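PDB 2HQ0: sugar ABC transporter, sugar-binding protein from Streptococcus pneumoniae, which probably binds sugars outside the cell membrane and hands them to an ABC importer, as extracellular solute-binding proteins do. Local coordinates for residues A[89-94]-A[320-325]; A[316-321]-A[339-344]. All blocks are in the same frame, centred on the assembly; numbering follows the deposited sequence. Where two conformers were deposited one is given.

Contact 1 (A[89-94]-A[320-325])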
loop_
_atom_site.group_PDB
_atom_site.type_symbol
_atom_site.label_atom_id
_atom_site.label_comp_id
_atom_site.label_asym_id
_atom_site.label_seq_id
_atom_site.Cartn_x
_atom_site.Cartn_y
_atom_site.Cartn_z
ATOM N N LEU A 89 -12.821 -0.575 -18.394
ATOM C CA LEU A 89 -12.789 -0.018 -17.045
ATOM C C LEU A 89 -13.899 -0.494 -16.201
ATOM O O LEU A 89 -13.852 -0.447 -14.990
ATOM C CB LEU A 89 -12.866 1.526 -17.113
ATOM C CG LEU A 89 -12.509 2.418 -15.956
ATOM C CD1 LEU A 89 -11.131 2.071 -15.408
ATOM C CD2 LEU A 89 -12.532 3.885 -16.351
ATOM N N LYS A 90 -14.998 -0.884 -16.851
ATOM C CA LYS A 90 -16.125 -1.515 -16.134
ATOM C C LYS A 90 -15.750 -2.797 -15.367
ATOM O O LYS A 90 -16.469 -3.212 -14.422
ATOM C CB LYS A 90 -17.293 -1.788 -17.095
ATOM C CG LYS A 90 -17.815 -0.538 -17.805
ATOM C CD LYS A 90 -18.866 -0.985 -18.819
ATOM C CE LYS A 90 -19.413 0.138 -19.644
ATOM N NZ LYS A 90 -20.043 -0.348 -20.917
ATOM N N ARG A 91 -14.581 -3.359 -15.660
ATOM C CA ARG A 91 -14.137 -4.574 -14.994
ATOM C C ARG A 91 -13.489 -4.275 -13.642
ATOM O O ARG A 91 -13.155 -5.197 -12.909
ATOM C CB ARG A 91 -13.132 -5.374 -15.904
ATOM C CG ARG A 91 -13.758 -5.883 -17.154
ATOM C CD ARG A 91 -12.828 -6.339 -18.220
ATOM N NE ARG A 91 -13.565 -6.903 -19.353
ATOM C CZ ARG A 91 -12.962 -7.314 -20.474
ATOM N NH1 ARG A 91 -11.630 -7.180 -20.560
ATOM N NH2 ARG A 91 -13.685 -7.785 -21.551
ATOM N N VAL A 92 -13.289 -2.995 -13.354
ATOM C CA VAL A 92 -12.691 -2.600 -12.082
ATOM C C VAL A 92 -13.822 -2.364 -11.060
ATOM O O VAL A 92 -14.857 -1.754 -11.395
ATOM C CB VAL A 92 -11.855 -1.289 -12.207
ATOM C CG1 VAL A 92 -11.338 -0.787 -10.816
ATOM C CG2 VAL A 92 -10.731 -1.485 -13.240
ATOM N N LYS A 93 -13.646 -2.906 -9.873
ATOM C CA LYS A 93 -14.570 -2.778 -8.782
ATOM C C LYS A 93 -15.192 -1.400 -8.820
ATOM O O LYS A 93 -14.507 -0.369 -9.025
ATOM C CB LYS A 93 -13.805 -2.980 -7.453
ATOM C CG LYS A 93 -14.664 -3.552 -6.304
ATOM C CD LYS A 93 -15.364 -2.513 -5.556
ATOM C CE LYS A 93 -16.560 -3.100 -4.816
ATOM N NZ LYS A 93 -16.516 -4.614 -4.580
ATOM N N ASN A 94 -16.510 -1.376 -8.689
ATOM C CA ASN A 94 -17.202 -0.137 -8.667
ATOM C C ASN A 94 -16.566 0.817 -7.659
ATOM O O ASN A 94 -16.368 0.525 -6.424
ATOM C CB ASN A 94 -18.700 -0.407 -8.293
ATOM C CG ASN A 94 -19.565 -0.917 -9.475
ATOM O OD1 ASN A 94 -19.092 -1.125 -10.588
ATOM N ND2 ASN A 94 -20.860 -1.139 -9.210
ATOM N N ALA A 320 -8.776 -5.544 -7.907
ATOM C CA ALA A 320 -10.034 -4.878 -8.171
ATOM C C ALA A 320 -10.689 -5.426 -9.448
ATOM O O ALA A 320 -11.768 -4.988 -9.837
ATOM C CB ALA A 320 -9.778 -3.418 -8.338
ATOM N N ILE A 321 -10.112 -6.421 -10.120
ATOM C CA ILE A 321 -10.629 -6.889 -11.421
ATOM C C ILE A 321 -11.686 -8.001 -11.211
ATOM O O ILE A 321 -11.461 -8.958 -10.510
ATOM C CB ILE A 321 -9.461 -7.427 -12.234
ATOM C CG1 ILE A 321 -8.457 -6.324 -12.522
ATOM C CG2 ILE A 321 -9.941 -8.016 -13.569
ATOM C CD1 ILE A 321 -9.013 -5.091 -13.324
ATOM N N GLU A 322 -12.817 -7.814 -11.888
ATOM C CA GLU A 322 -13.964 -8.768 -11.878
ATOM C C GLU A 322 -13.552 -10.142 -12.303
ATOM O O GLU A 322 -12.810 -10.276 -13.273
ATOM C CB GLU A 322 -14.964 -8.281 -12.842
ATOM C CG GLU A 322 -15.921 -7.329 -12.310
ATOM C CD GLU A 322 -17.015 -6.930 -13.361
ATOM O OE1 GLU A 322 -16.988 -7.249 -14.607
ATOM O OE2 GLU A 322 -17.884 -6.176 -12.938
ATOM N N GLY A 323 -14.083 -11.190 -11.685
ATOM C CA GLY A 323 -13.907 -12.501 -12.271
ATOM C C GLY A 323 -12.706 -13.283 -11.840
ATOM O O GLY A 323 -12.484 -14.428 -12.228
ATOM N N VAL A 324 -11.826 -12.625 -11.073
ATOM C CA VAL A 324 -10.590 -13.285 -10.561
ATOM C C VAL A 324 -10.968 -14.031 -9.301
ATOM O O VAL A 324 -11.687 -13.511 -8.436
ATOM C CB VAL A 324 -9.498 -12.255 -10.281
ATOM C CG1 VAL A 324 -8.311 -12.911 -9.629
ATOM C CG2 VAL A 324 -9.133 -11.557 -11.583
ATOM N N LYS A 325 -10.498 -15.275 -9.219
ATOM C CA LYS A 325 -10.692 -16.092 -8.043
ATOM C C LYS A 325 -9.652 -15.691 -6.994
ATOM O O LYS A 325 -8.508 -16.030 -7.112
ATOM C CB LYS A 325 -10.538 -17.569 -8.421
ATOM C CG LYS A 325 -10.913 -18.560 -7.315
ATOM C CD LYS A 325 -10.876 -20.004 -7.843
ATOM C CE LYS A 325 -9.473 -20.597 -7.763
ATOM N NZ LYS A 325 -9.326 -21.968 -8.353
#

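Contact 2 (A[316-321]-A[339-344])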
loop_
_atom_site.group_PDB
_atom_site.type_symbol
_atom_site.label_atom_id
_atom_site.label_comp_id
_atom_site.label_asym_id
_atom_site.label_seq_id
_atom_site.Cartn_x
_atom_site.Cartn_y
_atom_site.Cartn_z
ATOM N N GLY A 316 -0.424 -12.030 -5.249
ATOM C CA GLY A 316 -1.262 -12.124 -4.096
ATOM C C GLY A 316 -1.884 -10.850 -3.580
ATOM O O GLY A 316 -2.725 -10.889 -2.685
ATOM N N SER A 317 -1.437 -9.711 -4.090
ATOM C CA SER A 317 -2.050 -8.462 -3.719
ATOM C C SER A 317 -3.536 -8.483 -4.132
ATOM O O SER A 317 -3.879 -9.047 -5.133
ATOM C CB SER A 317 -1.359 -7.291 -4.377
ATOM O OG SER A 317 -0.017 -7.175 -3.930
ATOM N N PRO A 318 -4.442 -7.874 -3.335
ATOM C CA PRO A 318 -5.820 -7.882 -3.725
ATOM C C PRO A 318 -6.004 -7.219 -5.072
ATOM O O PRO A 318 -5.345 -6.196 -5.354
ATOM C CB PRO A 318 -6.518 -7.057 -2.603
ATOM C CG PRO A 318 -5.517 -6.340 -1.898
ATOM C CD PRO A 318 -4.251 -7.156 -2.073
ATOM N N THR A 319 -6.944 -7.763 -5.845
ATOM C CA THR A 319 -7.241 -7.241 -7.179
ATOM C C THR A 319 -8.664 -6.703 -7.244
ATOM O O THR A 319 -9.598 -7.308 -6.724
ATOM C CB THR A 319 -7.001 -8.302 -8.274
ATOM O OG1 THR A 319 -7.315 -7.719 -9.563
ATOM C CG2 THR A 319 -7.786 -9.571 -8.081
ATOM N N ALA A 320 -8.776 -5.544 -7.907
ATOM C CA ALA A 320 -10.034 -4.878 -8.171
ATOM C C ALA A 320 -10.689 -5.426 -9.448
ATOM O O ALA A 320 -11.768 -4.988 -9.837
ATOM C CB ALA A 320 -9.778 -3.418 -8.338
ATOM N N ILE A 321 -10.112 -6.421 -10.120
ATOM C CA ILE A 321 -10.629 -6.889 -11.421
ATOM C C ILE A 321 -11.686 -8.001 -11.211
ATOM O O ILE A 321 -11.461 -8.958 -10.510
ATOM C CB ILE A 321 -9.461 -7.427 -12.234
ATOM C CG1 ILE A 321 -8.457 -6.324 -12.522
ATOM C CG2 ILE A 321 -9.941 -8.016 -13.569
ATOM C CD1 ILE A 321 -9.013 -5.091 -13.324
ATOM N N TYR A 339 -11.552 -6.405 3.693
ATOM C CA TYR A 339 -12.312 -5.237 3.286
ATOM C C TYR A 339 -11.670 -4.436 2.190
ATOM O O TYR A 339 -11.923 -3.242 2.038
ATOM C CB TYR A 339 -12.579 -4.382 4.526
ATOM C CG TYR A 339 -13.535 -5.086 5.509
ATOM C CD1 TYR A 339 -14.877 -5.166 5.220
ATOM C CD2 TYR A 339 -13.122 -5.706 6.685
ATOM C CE1 TYR A 339 -15.743 -5.833 6.063
ATOM C CE2 TYR A 339 -13.976 -6.304 7.561
ATOM C CZ TYR A 339 -15.284 -6.405 7.197
ATOM O OH TYR A 339 -16.233 -7.005 8.002
ATOM N N ALA A 340 -10.804 -5.083 1.409
ATOM C CA ALA A 340 -10.163 -4.423 0.278
ATOM C C ALA A 340 -11.246 -3.856 -0.659
ATOM O O ALA A 340 -12.287 -4.495 -0.925
ATOM C CB ALA A 340 -9.198 -5.386 -0.467
ATOM N N PHE A 341 -10.989 -2.659 -1.150
ATOM C CA PHE A 341 -11.837 -2.065 -2.152
ATOM C C PHE A 341 -13.156 -1.564 -1.651
ATOM O O PHE A 341 -14.002 -1.253 -2.478
ATOM C CB PHE A 341 -11.939 -2.869 -3.421
ATOM C CG PHE A 341 -10.623 -3.314 -3.951
ATOM C CD1 PHE A 341 -9.657 -2.411 -4.371
ATOM C CD2 PHE A 341 -10.315 -4.597 -3.954
ATOM C CE1 PHE A 341 -8.449 -2.871 -4.830
ATOM C CE2 PHE A 341 -9.042 -5.031 -4.341
ATOM C CZ PHE A 341 -8.142 -4.170 -4.747
ATOM N N THR A 342 -13.339 -1.573 -0.312
ATOM C CA THR A 342 -14.487 -1.024 0.361
ATOM C C THR A 342 -14.199 0.291 1.043
ATOM O O THR A 342 -13.057 0.736 1.085
ATOM C CB THR A 342 -15.004 -2.039 1.471
ATOM O OG1 THR A 342 -14.167 -1.967 2.612
ATOM C CG2 THR A 342 -15.169 -3.533 0.950
ATOM N N ASP A 343 -15.174 0.844 1.796
ATOM C CA ASP A 343 -14.957 2.078 2.488
ATOM C C ASP A 343 -13.989 1.937 3.656
ATOM O O ASP A 343 -13.543 2.937 4.172
ATOM C CB ASP A 343 -16.320 2.723 2.911
ATOM C CG ASP A 343 -17.246 1.790 3.795
ATOM O OD1 ASP A 343 -16.839 0.682 4.238
ATOM O OD2 ASP A 343 -18.468 2.148 4.025
ATOM N N ARG A 344 -13.666 0.692 4.013
ATOM C CA ARG A 344 -12.731 0.409 5.083
ATOM C C ARG A 344 -11.313 0.238 4.587
ATOM O O ARG A 344 -10.421 0.042 5.413
ATOM C CB ARG A 344 -13.197 -0.796 5.945
ATOM C CG ARG A 344 -14.474 -0.411 6.709
ATOM C CD ARG A 344 -15.123 -1.521 7.439
ATOM N NE ARG A 344 -14.311 -2.068 8.502
ATOM C CZ ARG A 344 -14.766 -3.041 9.297
ATOM N NH1 ARG A 344 -15.971 -3.553 9.129
ATOM N NH2 ARG A 344 -14.073 -3.533 10.288
#

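Contact 1 (A[89-94]-A[320-325])
Val-92 and Ile-321 face each other as a lone antiparallel bridge of the non-hydrogen-bonded kind, the backbone bonds lying on their neighbours. Glu-322 N donates a hydrogen bond to Arg-91 O at 2.8 Å, and Lys-93 N one to Ala-320 O at 2.8 Å. The packed side is aliphatic. CG1 of Val-92, set anti to the backbone N (chi1 174°), lies 3.9 Å from Ala-320 CB, while its other branch, CG2, meets Ile-321 CD1 at 4.0 Å. A branched valine can thus serve two partners at once, and the methyl of Ala-320 is small enough to meet both Val-92 CG1 and Lys-93 CB; Val-109 and Pro-110 also pack on Val-92, and Met-308 on Ile-321.

The polar side is looser, with Glu-322 and Lys-93 exposed to solvent. Glu-322 lays its CG against Arg-91 O at 3.5 Å, but its carboxylate stays near Lys-90 O and Arg-91 CA without a bond across the contact; Arg-91 NH1 is held by Glu-300 and Thr-303 instead. Positive phi (91°) suits Gly-323, which has no CB to press on Glu-322 O. An isolated antiparallel bridge running into a type II beta turn, Ile-321 to Val-324, is the motif here, joining two loops distant in sequence.

Contact 2 (A[316-321]-A[339-344])
Phe-341 pushes its ring against Pro-318, Thr-319 and Ala-320 from a backbone with positive phi (74°), a conformation more often left to glycine. It occupies the third position of the type II turn from Tyr-339 to Thr-342. A chi1 of -48° leaves CG beside the backbone N and turns the ring toward Pro-318 and Ala-320. Ala-320 CB sits over one face in a CH-pi contact, 4.0 Å from the ring centroid and 17° off its normal. Pro-318 O approaches near the ring plane, 3.5 Å from Phe-341 CZ, and Thr-319 O comes in obliquely. A flat aromatic suits this place because its face takes a methyl while its polarised C-H edge tolerates a carbonyl oxygen. Pro-318 CB completes the apolar seam, 3.7 Å from Phe-341 CE2 and 3.8 Å from Ala-340 CB.

In the two-lobed fold of this family, the loop 316-321 is backbone-bonded to Ala-113 (Pro-318) and Phe-111 (Ala-320), on the connection between strands 109-110 and 116-121, which belong to different sheets; this is probably the region where the lobes are linked. Edge-to-face contacts with Tyr-96 and His-345 add further aromatic neighbours to Phe-341.

Hydroxyls fix both backbones. Thr-319 OG1 accepts from Ile-321 N at 3.1 Å as an ST turn, and also bonds to Phe-111 O. In the other segment, Thr-342 OG1 donates to Tyr-339 O at 2.6 Å, an oxygen that also accepts from Thr-342 N, both donors on the same face of its plane, and OG1 accepts from Arg-344 N in a second ST turn.

The two contacts lie about 10 Å apart, centre to centre, and share Ala-320 and Ile-321, so the loop after helix 305-315 serves both: its earlier part meets 339-344 and its later part bridges to 89-94. Contact 2 lies nearer the middle of the chain, about 11 Å from its centre against about 19 Å for contact 1. They also touch directly, where Val-324 CG1 packs on Thr-319 CG2 at 3.7 Å. No sugar is bound here; in relatives the ligand lies in the cleft between lobes, and neither contact is known to line it.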